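PDB 5GXX: glucanase from Clostridium thermocellum, which probably hydrolyses internal beta-1,4-glucosidic bonds of cellulose as a family 9 endoglucanase of the cellulosome. Local coordinates for residues 196-201 and 222-227; 239-244 and 248-253; 367-370 and 376-379. The protein carries 1 engineered substitution. All coordinates share one frame; numbering follows the deposited sequence.

Contact 1 of 3, residues 196-201 and 222-227; sequences GFWDEL and ESYTPK. Engineered in segment 222-227: Thr225 (natural residue Ile). With CA (calcium ion), chain C.
Trp198 turns one indole face to the aliphatic part of Lys227, whose CB stands 3.6 Å from the centroid of the five-membered ring and 11° off its normal, a CH-pi contact. Two bends in the lysine chain, at chi2 (-64°) and chi3 (-65°), fold it back over the same indole, and CE of Lys227 lies 3.7 Å from CZ2 of Trp198. The opposite face of this ring is occupied by Phe197, its neighbour in sequence. At the indole edge the contact passes to Tyr224: CE3 of Trp198 meets CD1 of Tyr224 at 3.7 Å, the two side chains crossing at about a right angle. Tyr224 in turn offers a face to Leu201, whose CB sits 3.8 Å from the ring centroid, a second CH-pi contact, while CD1 of the same leucine touches CE1 of Tyr224. The phenol end is held elsewhere, by a hydrogen bond between OH and Asp176 on helix 162-178. No hydrogen bond joins the two segments, so they are held by apolar and aromatic packing. The other side of the helix start serves a metal: Gly196 O and both oxygens each of Asp199 and Glu200 bind calcium, joined by a water, Ser195 and Asp246. Lys227 lies on the 3-10 turn after helix 215-224, and this meeting of one helix's start with the next one's end belongs to the (alpha/alpha)6 barrel typical of family 9 catalytic domains.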
loop_
_atom_site.group_PDB
_atom_site.type_symbol
_atom_site.label_atom_id
_atom_site.label_comp_id
_atom_site.label_asym_id
_atom_site.label_seq_id
_atom_site.Cartn_x
_atom_site.Cartn_y
_atom_site.Cartn_z
ATOM N N GLY A 196 -1.409 -47.753 -10.244
ATOM C CA GLY A 196 -0.378 -48.528 -9.571
ATOM C C GLY A 196 0.854 -48.665 -10.443
ATOM O O GLY A 196 0.996 -47.987 -11.471
ATOM N N PHE A 197 1.735 -49.573 -10.037
ATOM C CA PHE A 197 3.059 -49.670 -10.640
ATOM C C PHE A 197 3.301 -50.959 -11.438
ATOM O O PHE A 197 4.332 -51.082 -12.098
ATOM C CB PHE A 197 4.134 -49.474 -9.558
ATOM C CG PHE A 197 4.140 -50.576 -8.528
ATOM C CD1 PHE A 197 4.576 -51.843 -8.889
ATOM C CD2 PHE A 197 3.638 -50.377 -7.246
ATOM C CE1 PHE A 197 4.570 -52.893 -7.988
ATOM C CE2 PHE A 197 3.608 -51.439 -6.329
ATOM C CZ PHE A 197 4.063 -52.697 -6.709
ATOM N N TRP A 198 2.368 -51.910 -11.400
ATOM C CA TRP A 198 2.559 -53.145 -12.159
ATOM C C TRP A 198 2.643 -52.915 -13.672
ATOM O O TRP A 198 3.415 -53.587 -14.367
ATOM C CB TRP A 198 1.501 -54.201 -11.812
ATOM C CG TRP A 198 1.529 -54.632 -10.369
ATOM C CD1 TRP A 198 0.580 -54.378 -9.422
ATOM C CD2 TRP A 198 2.560 -55.382 -9.710
ATOM N NE1 TRP A 198 0.948 -54.930 -8.213
ATOM C CE2 TRP A 198 2.163 -55.546 -8.364
ATOM C CE3 TRP A 198 3.784 -55.926 -10.127
ATOM C CZ2 TRP A 198 2.943 -56.244 -7.432
ATOM C CZ3 TRP A 198 4.557 -56.630 -9.194
ATOM C CH2 TRP A 198 4.131 -56.772 -7.867
ATOM N N ASP A 199 1.845 -51.987 -14.195
ATOM C CA ASP A 199 1.929 -51.677 -15.618
ATOM C C ASP A 199 3.282 -51.095 -16.046
ATOM O O ASP A 199 3.777 -51.444 -17.115
ATOM C CB ASP A 199 0.793 -50.725 -16.032
ATOM C CG ASP A 199 0.712 -49.488 -15.142
ATOM O OD1 ASP A 199 0.199 -49.601 -14.007
ATOM O OD2 ASP A 199 1.153 -48.400 -15.574
ATOM N N GLU A 200 3.893 -50.239 -15.230
ATOM C CA GLU A 200 5.230 -49.736 -15.551
ATOM C C GLU A 200 6.266 -50.860 -15.548
ATOM O O GLU A 200 7.181 -50.879 -16.374
ATOM C CB GLU A 200 5.695 -48.640 -14.584
ATOM C CG GLU A 200 5.009 -47.283 -14.715
ATOM C CD GLU A 200 3.623 -47.244 -14.120
ATOM O OE1 GLU A 200 3.238 -48.228 -13.444
ATOM O OE2 GLU A 200 2.914 -46.226 -14.316
ATOM N N LEU A 201 6.147 -51.786 -14.602
ATOM C CA LEU A 201 7.100 -52.902 -14.604
ATOM C C LEU A 201 6.947 -53.765 -15.849
ATOM O O LEU A 201 7.947 -54.204 -16.413
ATOM C CB LEU A 201 7.019 -53.759 -13.331
ATOM C CG LEU A 201 7.342 -53.045 -12.022
ATOM C CD1 LEU A 201 7.115 -54.057 -10.877
ATOM C CD2 LEU A 201 8.781 -52.527 -12.020
ATOM N N GLU A 222 5.731 -61.397 -18.390
ATOM C CA GLU A 222 4.575 -62.291 -18.350
ATOM C C GLU A 222 4.065 -62.542 -16.933
ATOM O O GLU A 222 2.862 -62.711 -16.734
ATOM C CB GLU A 222 4.838 -63.571 -19.147
ATOM C CG GLU A 222 5.142 -63.268 -20.608
ATOM C CD GLU A 222 4.950 -64.439 -21.546
ATOM O OE1 GLU A 222 5.875 -65.283 -21.639
ATOM O OE2 GLU A 222 3.888 -64.498 -22.210
ATOM N N SER A 223 4.960 -62.463 -15.951
ATOM C CA SER A 223 4.609 -62.597 -14.539
ATOM C C SER A 223 3.796 -61.426 -13.983
ATOM O O SER A 223 3.131 -61.550 -12.953
ATOM C CB SER A 223 5.878 -62.800 -13.703
ATOM O OG SER A 223 6.459 -61.576 -13.284
ATOM N N TYR A 224 3.855 -60.274 -14.645
ATOM C CA TYR A 224 3.151 -59.094 -14.151
ATOM C C TYR A 224 1.698 -59.032 -14.601
ATOM O O TYR A 224 0.902 -58.333 -13.971
ATOM C CB TYR A 224 3.846 -57.799 -14.581
ATOM C CG TYR A 224 5.271 -57.642 -14.103
ATOM C CD1 TYR A 224 5.597 -57.714 -12.751
ATOM C CD2 TYR A 224 6.292 -57.383 -15.011
ATOM C CE1 TYR A 224 6.912 -57.565 -12.322
ATOM C CE2 TYR A 224 7.608 -57.226 -14.588
ATOM C CZ TYR A 224 7.911 -57.325 -13.245
ATOM O OH TYR A 224 9.226 -57.155 -12.840
ATOM N N THR A 225 1.349 -59.750 -15.666
ATOM C CA THR A 225 0.006 -59.598 -16.234
ATOM C C THR A 225 -1.145 -59.911 -15.273
ATOM O O THR A 225 -2.128 -59.181 -15.258
ATOM C CB THR A 225 -0.186 -60.295 -17.605
ATOM O OG1 THR A 225 0.073 -61.700 -17.494
ATOM C CG2 THR A 225 0.750 -59.697 -18.640
ATOM N N PRO A 226 -1.018 -60.948 -14.420
ATOM C CA PRO A 226 -2.080 -61.215 -13.445
ATOM C C PRO A 226 -2.238 -60.163 -12.349
ATOM O O PRO A 226 -3.260 -60.150 -11.665
ATOM C CB PRO A 226 -1.654 -62.551 -12.824
ATOM C CG PRO A 226 -0.820 -63.176 -13.884
ATOM C CD PRO A 226 -0.023 -62.035 -14.407
ATOM N N LYS A 227 -1.247 -59.287 -12.199
ATOM C CA LYS A 227 -1.269 -58.184 -11.233
ATOM C C LYS A 227 -1.888 -56.891 -11.783
ATOM O O LYS A 227 -2.154 -55.930 -11.046
ATOM C CB LYS A 227 0.155 -57.903 -10.740
ATOM C CG LYS A 227 0.886 -59.146 -10.210
ATOM C CD LYS A 227 0.204 -59.730 -8.972
ATOM C CE LYS A 227 0.255 -58.792 -7.769
ATOM N NZ LYS A 227 -0.338 -59.431 -6.558
HETATM CA CA CA C . 0.891 -47.144 -13.628
HETATM O O HOH W 1 0.685 -45.324 -12.294
#

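Contact 2 of 3, residues 239-244 and 248-253; sequences YQWAHC and CHYGAM
His243 sends its ring away from its own backbone N (chi1 -169°), and this carries ND1 to the first turn of helix 249-260. Tyr250, with CG placed opposite its carbonyl carbon, reaches back from that turn along the incoming loop. The imidazole accepts a hydrogen bond from the backbone: Gly251 N lies 3.1 Å from ND1 of His243, with an N-H...N angle of 139° and the donor tilted 29° out of the ring plane. The bond is therefore bent, but it gives an amide of the first helical turn a side-chain acceptor. Gly251, without a side chain, lets the ring come close to the helix backbone, CE1 of His243 taking the space on that side. Beside this bond, Cys248 at the N-cap position brings CB to 3.5 Å from CE1 of His243, and its SG stands obliquely to the ring, 4.0 Å from the centroid. The contact thus seats a loop on the N-terminus of a helix within the (alpha/alpha)6 barrel of the family 9 catalytic domain, where His243 also packs against Thr307 and Leu311 of helix 301-318. The phenol of Tyr250 lies along the loop backbone of 239-243. OH of Tyr250 approaches CB of Trp241 at 3.3 Å, CE2 of Tyr250 lies 3.4 Å from Ala242 O, and the ring edge meets CA of Tyr239 in plane. One ring face is turned to Trp241 O and the opposite face to CE1 of His249. The loop backbone has polar partners of its own beyond the two segments: His243 N bonds to Glu308, Trp241 O to Trp276 and Tyr239 O to His272.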
loop_
_atom_site.group_PDB
_atom_site.type_symbol
_atom_site.label_atom_id
_atom_site.label_comp_id
_atom_site.label_asym_id
_atom_site.label_seq_id
_atom_site.Cartn_x
_atom_site.Cartn_y
_atom_site.Cartn_z
ATOM N N TYR A 239 -9.329 -52.621 -20.052
ATOM C CA TYR A 239 -9.148 -52.184 -21.439
ATOM C C TYR A 239 -9.840 -50.878 -21.834
ATOM O O TYR A 239 -9.537 -50.346 -22.903
ATOM C CB TYR A 239 -9.571 -53.283 -22.419
ATOM C CG TYR A 239 -11.038 -53.632 -22.390
ATOM C CD1 TYR A 239 -11.547 -54.488 -21.408
ATOM C CD2 TYR A 239 -11.922 -53.109 -23.328
ATOM C CE1 TYR A 239 -12.902 -54.787 -21.365
ATOM C CE2 TYR A 239 -13.273 -53.404 -23.299
ATOM C CZ TYR A 239 -13.752 -54.265 -22.319
ATOM O OH TYR A 239 -15.091 -54.569 -22.278
ATOM N N GLN A 240 -10.737 -50.381 -20.982
ATOM C CA GLN A 240 -11.584 -49.219 -21.280
ATOM C C GLN A 240 -10.920 -47.913 -20.821
ATOM O O GLN A 240 -11.451 -47.171 -19.983
ATOM C CB GLN A 240 -12.968 -49.399 -20.655
ATOM C CG GLN A 240 -13.720 -50.620 -21.148
ATOM C CD GLN A 240 -15.123 -50.707 -20.591
ATOM O OE1 GLN A 240 -15.614 -49.794 -19.919
ATOM N NE2 GLN A 240 -15.782 -51.825 -20.871
ATOM N N TRP A 241 -9.725 -47.675 -21.348
ATOM C CA TRP A 241 -9.008 -46.435 -21.116
ATOM C C TRP A 241 -7.971 -46.323 -22.238
ATOM O O TRP A 241 -7.992 -47.133 -23.166
ATOM C CB TRP A 241 -8.411 -46.401 -19.692
ATOM C CG TRP A 241 -8.106 -45.002 -19.213
ATOM C CD1 TRP A 241 -6.872 -44.454 -19.021
ATOM C CD2 TRP A 241 -9.055 -43.987 -18.848
ATOM N NE1 TRP A 241 -6.984 -43.162 -18.567
ATOM C CE2 TRP A 241 -8.313 -42.839 -18.481
ATOM C CE3 TRP A 241 -10.455 -43.929 -18.800
ATOM C CZ2 TRP A 241 -8.925 -41.658 -18.045
ATOM C CZ3 TRP A 241 -11.064 -42.731 -18.400
ATOM C CH2 TRP A 241 -10.294 -41.612 -18.033
ATOM N N ALA A 242 -7.097 -45.324 -22.160
ATOM C CA ALA A 242 -6.014 -45.110 -23.112
ATOM C C ALA A 242 -4.651 -45.417 -22.509
ATOM O O ALA A 242 -4.397 -45.137 -21.338
ATOM C CB ALA A 242 -5.988 -43.666 -23.602
ATOM N N HIS A 243 -3.765 -45.925 -23.359
ATOM C CA HIS A 243 -2.330 -45.819 -23.143
ATOM C C HIS A 243 -2.003 -44.362 -22.829
ATOM O O HIS A 243 -2.387 -43.472 -23.579
ATOM C CB HIS A 243 -1.649 -46.219 -24.444
ATOM C CG HIS A 243 -0.172 -46.418 -24.326
ATOM N ND1 HIS A 243 0.375 -47.619 -23.923
ATOM C CD2 HIS A 243 0.867 -45.581 -24.555
ATOM C CE1 HIS A 243 1.692 -47.505 -23.910
ATOM N NE2 HIS A 243 2.020 -46.284 -24.297
ATOM N N CYS A 244 -1.290 -44.131 -21.729
ATOM C CA CYS A 244 -0.943 -42.773 -21.329
ATOM C C CYS A 244 0.155 -42.769 -20.271
ATOM O O CYS A 244 0.618 -43.830 -19.831
ATOM C CB CYS A 244 -2.188 -42.080 -20.766
ATOM S SG CYS A 244 -2.829 -42.822 -19.219
ATOM N N CYS A 248 0.798 -47.699 -19.249
ATOM C CA CYS A 248 1.292 -48.173 -20.531
ATOM C C CYS A 248 1.033 -49.657 -20.767
ATOM O O CYS A 248 1.599 -50.236 -21.694
ATOM C CB CYS A 248 2.791 -47.866 -20.651
ATOM S SG CYS A 248 3.192 -46.133 -20.917
ATOM N N HIS A 249 0.185 -50.309 -19.969
ATOM C CA HIS A 249 -0.048 -51.741 -20.194
ATOM C C HIS A 249 -0.671 -52.036 -21.544
ATOM O O HIS A 249 -0.402 -53.082 -22.125
ATOM C CB HIS A 249 -0.774 -52.509 -19.070
ATOM C CG HIS A 249 -2.266 -52.360 -19.058
ATOM N ND1 HIS A 249 -2.891 -51.340 -18.378
ATOM C CD2 HIS A 249 -3.257 -53.145 -19.552
ATOM C CE1 HIS A 249 -4.203 -51.483 -18.481
ATOM N NE2 HIS A 249 -4.453 -52.559 -19.210
ATOM N N TYR A 250 -1.484 -51.098 -22.027
ATOM C CA TYR A 250 -2.171 -51.229 -23.315
ATOM C C TYR A 250 -1.156 -51.482 -24.426
ATOM O O TYR A 250 -1.250 -52.463 -25.167
ATOM C CB TYR A 250 -3.019 -49.975 -23.622
ATOM C CG TYR A 250 -3.910 -49.629 -22.442
ATOM C CD1 TYR A 250 -5.135 -50.266 -22.276
ATOM C CD2 TYR A 250 -3.502 -48.712 -21.470
ATOM C CE1 TYR A 250 -5.945 -49.989 -21.181
ATOM C CE2 TYR A 250 -4.305 -48.442 -20.364
ATOM C CZ TYR A 250 -5.512 -49.089 -20.224
ATOM O OH TYR A 250 -6.311 -48.851 -19.130
ATOM N N GLY A 251 -0.174 -50.594 -24.536
ATOM C CA GLY A 251 0.875 -50.704 -25.544
ATOM C C GLY A 251 1.766 -51.903 -25.285
ATOM O O GLY A 251 2.214 -52.547 -26.238
ATOM N N ALA A 252 2.024 -52.210 -24.011
ATOM C CA ALA A 252 2.841 -53.378 -23.692
ATOM C C ALA A 252 2.206 -54.680 -24.184
ATOM O O ALA A 252 2.916 -55.555 -24.668
ATOM C CB ALA A 252 3.147 -53.431 -22.206
ATOM N N MET A 253 0.884 -54.808 -24.075
ATOM C CA MET A 253 0.168 -55.991 -24.548
ATOM C C MET A 253 0.297 -56.140 -26.070
ATOM O O MET A 253 0.472 -57.250 -26.597
ATOM C CB MET A 253 -1.305 -55.959 -24.117
ATOM C CG MET A 253 -1.549 -56.002 -22.591
ATOM S SD MET A 253 -1.002 -57.523 -21.751
ATOM C CE MET A 253 -2.432 -58.568 -22.014
#

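Contact 3 of 3, residues 367-370 and 376-379; sequences HGTW and IPEK
His367 donates from NE2 to Pro377 O at 2.8 Å, a nearly straight bond (163°) in which the oxygen lies close to the imidazole plane and the nitrogen approaches a lone pair in the carbonyl plane. A second bond joins OG1 of Thr369 to Ile376 O at 2.7 Å, its donor tilted 20° from the carbonyl plane. Two successive carbonyls are thus gripped by two side chains of one segment. With CG anti to the backbone N (chi1 178°), His367 extends its ring toward Pro377; its other nitrogen, ND1, is hydrogen-bonded to Trp122, which helps to fix the rotation of the imidazole. Pro377 O has a further donor in Arg360. The two bonds close a short irregular loop in the family 9 catalytic domain. Gly368, with positive phi, takes the chain out of helix 364-367, and the peptide before Pro377 is cis. Pro377 packs between the rings of His367 and Trp370: its CD lies 3.3 Å from NE2 of His367 and 3.6 Å from CZ3 of Trp370. Farther along the indole, CZ2 of Trp370 meets CG2 of Ile376 at 3.7 Å, the side chains meeting at a slant. Trp370 also makes an edge-to-face contact with Tyr548 and touches Pro542 and Arg470 of the cellulose binding domain, consistent with packing between the catalytic module and the C-terminal part of the chain.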
loop_
_atom_site.group_PDB
_atom_site.type_symbol
_atom_site.label_atom_id
_atom_site.label_comp_id
_atom_site.label_asym_id
_atom_site.label_seq_id
_atom_site.Cartn_x
_atom_site.Cartn_y
_atom_site.Cartn_z
ATOM N N HIS A 367 3.566 -17.254 -24.374
ATOM C CA HIS A 367 2.761 -16.056 -24.193
ATOM C C HIS A 367 3.635 -14.804 -24.115
ATOM O O HIS A 367 3.409 -13.851 -24.869
ATOM C CB HIS A 367 1.892 -16.229 -22.945
ATOM C CG HIS A 367 1.046 -15.040 -22.614
ATOM N ND1 HIS A 367 0.725 -14.702 -21.315
ATOM C CD2 HIS A 367 0.463 -14.104 -23.402
ATOM C CE1 HIS A 367 -0.026 -13.614 -21.320
ATOM N NE2 HIS A 367 -0.200 -13.233 -22.574
ATOM N N GLY A 368 4.591 -14.819 -23.191
ATOM C CA GLY A 368 5.516 -13.704 -23.049
ATOM C C GLY A 368 4.957 -12.515 -22.287
ATOM O O GLY A 368 5.079 -11.383 -22.747
ATOM N N THR A 369 4.338 -12.752 -21.134
ATOM C CA THR A 369 3.967 -11.625 -20.293
ATOM C C THR A 369 5.160 -10.982 -19.571
ATOM O O THR A 369 6.276 -11.519 -19.528
ATOM C CB THR A 369 2.862 -12.007 -19.301
ATOM O OG1 THR A 369 2.305 -10.812 -18.741
ATOM C CG2 THR A 369 3.433 -12.893 -18.200
ATOM N N TRP A 370 4.906 -9.799 -19.010
ATOM C CA TRP A 370 5.862 -9.133 -18.132
ATOM C C TRP A 370 5.311 -8.884 -16.739
ATOM O O TRP A 370 6.037 -8.388 -15.864
ATOM C CB TRP A 370 6.348 -7.809 -18.731
ATOM C CG TRP A 370 5.248 -6.891 -19.220
ATOM C CD1 TRP A 370 4.702 -5.824 -18.550
ATOM C CD2 TRP A 370 4.543 -6.986 -20.463
ATOM N NE1 TRP A 370 3.737 -5.213 -19.335
ATOM C CE2 TRP A 370 3.610 -5.922 -20.503
ATOM C CE3 TRP A 370 4.639 -7.843 -21.574
ATOM C CZ2 TRP A 370 2.753 -5.710 -21.590
ATOM C CZ3 TRP A 370 3.786 -7.627 -22.657
ATOM C CH2 TRP A 370 2.844 -6.578 -22.652
ATOM N N ILE A 376 -2.704 -10.143 -20.473
ATOM C CA ILE A 376 -1.794 -9.145 -21.034
ATOM C C ILE A 376 -0.424 -9.802 -21.192
ATOM O O ILE A 376 0.097 -10.333 -20.200
ATOM C CB ILE A 376 -1.717 -7.882 -20.143
ATOM C CG1 ILE A 376 -3.063 -7.136 -20.161
ATOM C CG2 ILE A 376 -0.579 -6.992 -20.615
ATOM C CD1 ILE A 376 -3.189 -5.981 -19.155
ATOM N N PRO A 377 0.123 -9.838 -22.429
ATOM C CA PRO A 377 -0.445 -9.300 -23.675
ATOM C C PRO A 377 -1.632 -10.118 -24.189
ATOM O O PRO A 377 -1.771 -11.304 -23.860
ATOM C CB PRO A 377 0.735 -9.347 -24.657
ATOM C CG PRO A 377 1.570 -10.500 -24.148
ATOM C CD PRO A 377 1.478 -10.379 -22.645
ATOM N N GLU A 378 -2.513 -9.463 -24.942
ATOM C CA GLU A 378 -3.732 -10.132 -25.392
ATOM C C GLU A 378 -3.493 -11.135 -26.518
ATOM O O GLU A 378 -4.326 -12.014 -26.753
ATOM C CB GLU A 378 -4.809 -9.118 -25.783
ATOM C CG GLU A 378 -4.450 -8.246 -26.966
ATOM C CD GLU A 378 -5.579 -7.324 -27.397
ATOM O OE1 GLU A 378 -6.453 -6.988 -26.566
ATOM O OE2 GLU A 378 -5.580 -6.942 -28.589
ATOM N N LYS A 379 -2.365 -10.992 -27.208
ATOM C CA LYS A 379 -1.902 -11.968 -28.198
ATOM C C LYS A 379 -0.580 -12.546 -27.732
ATOM O O LYS A 379 0.244 -11.836 -27.152
ATOM C CB LYS A 379 -1.710 -11.316 -29.576
ATOM C CG LYS A 379 -3.012 -10.915 -30.241
ATOM C CD LYS A 379 -2.754 -10.115 -31.514
ATOM C CE LYS A 379 -4.072 -9.658 -32.137
ATOM N NZ LYS A 379 -4.734 -10.734 -32.931
#

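Overall arrangement
Contacts 1 and 2 are neighbours, their centres about 12 Å apart, touching where CB of Asp199 packs on CB of His249; contact 3 lies across the centre of the chain, its centre about 45 Å from that of contact 1 and 38 Å from that of contact 2. Contact 2 is buried, contacts 1 and 3 partly buried. Helices 198-212, 215-224 and 249-260 link the first two: contact 1 packs consecutive helices, and contact 2 sets a loop on the next helix. Chemistry follows place. Contact 1 relies on CH-pi and aromatic packing, contact 2 has one backbone-to-histidine bond beside ring and sulfur packing, and contact 3 combines side-chain bonds to carbonyls with indole packing on Pro377 and Ile376.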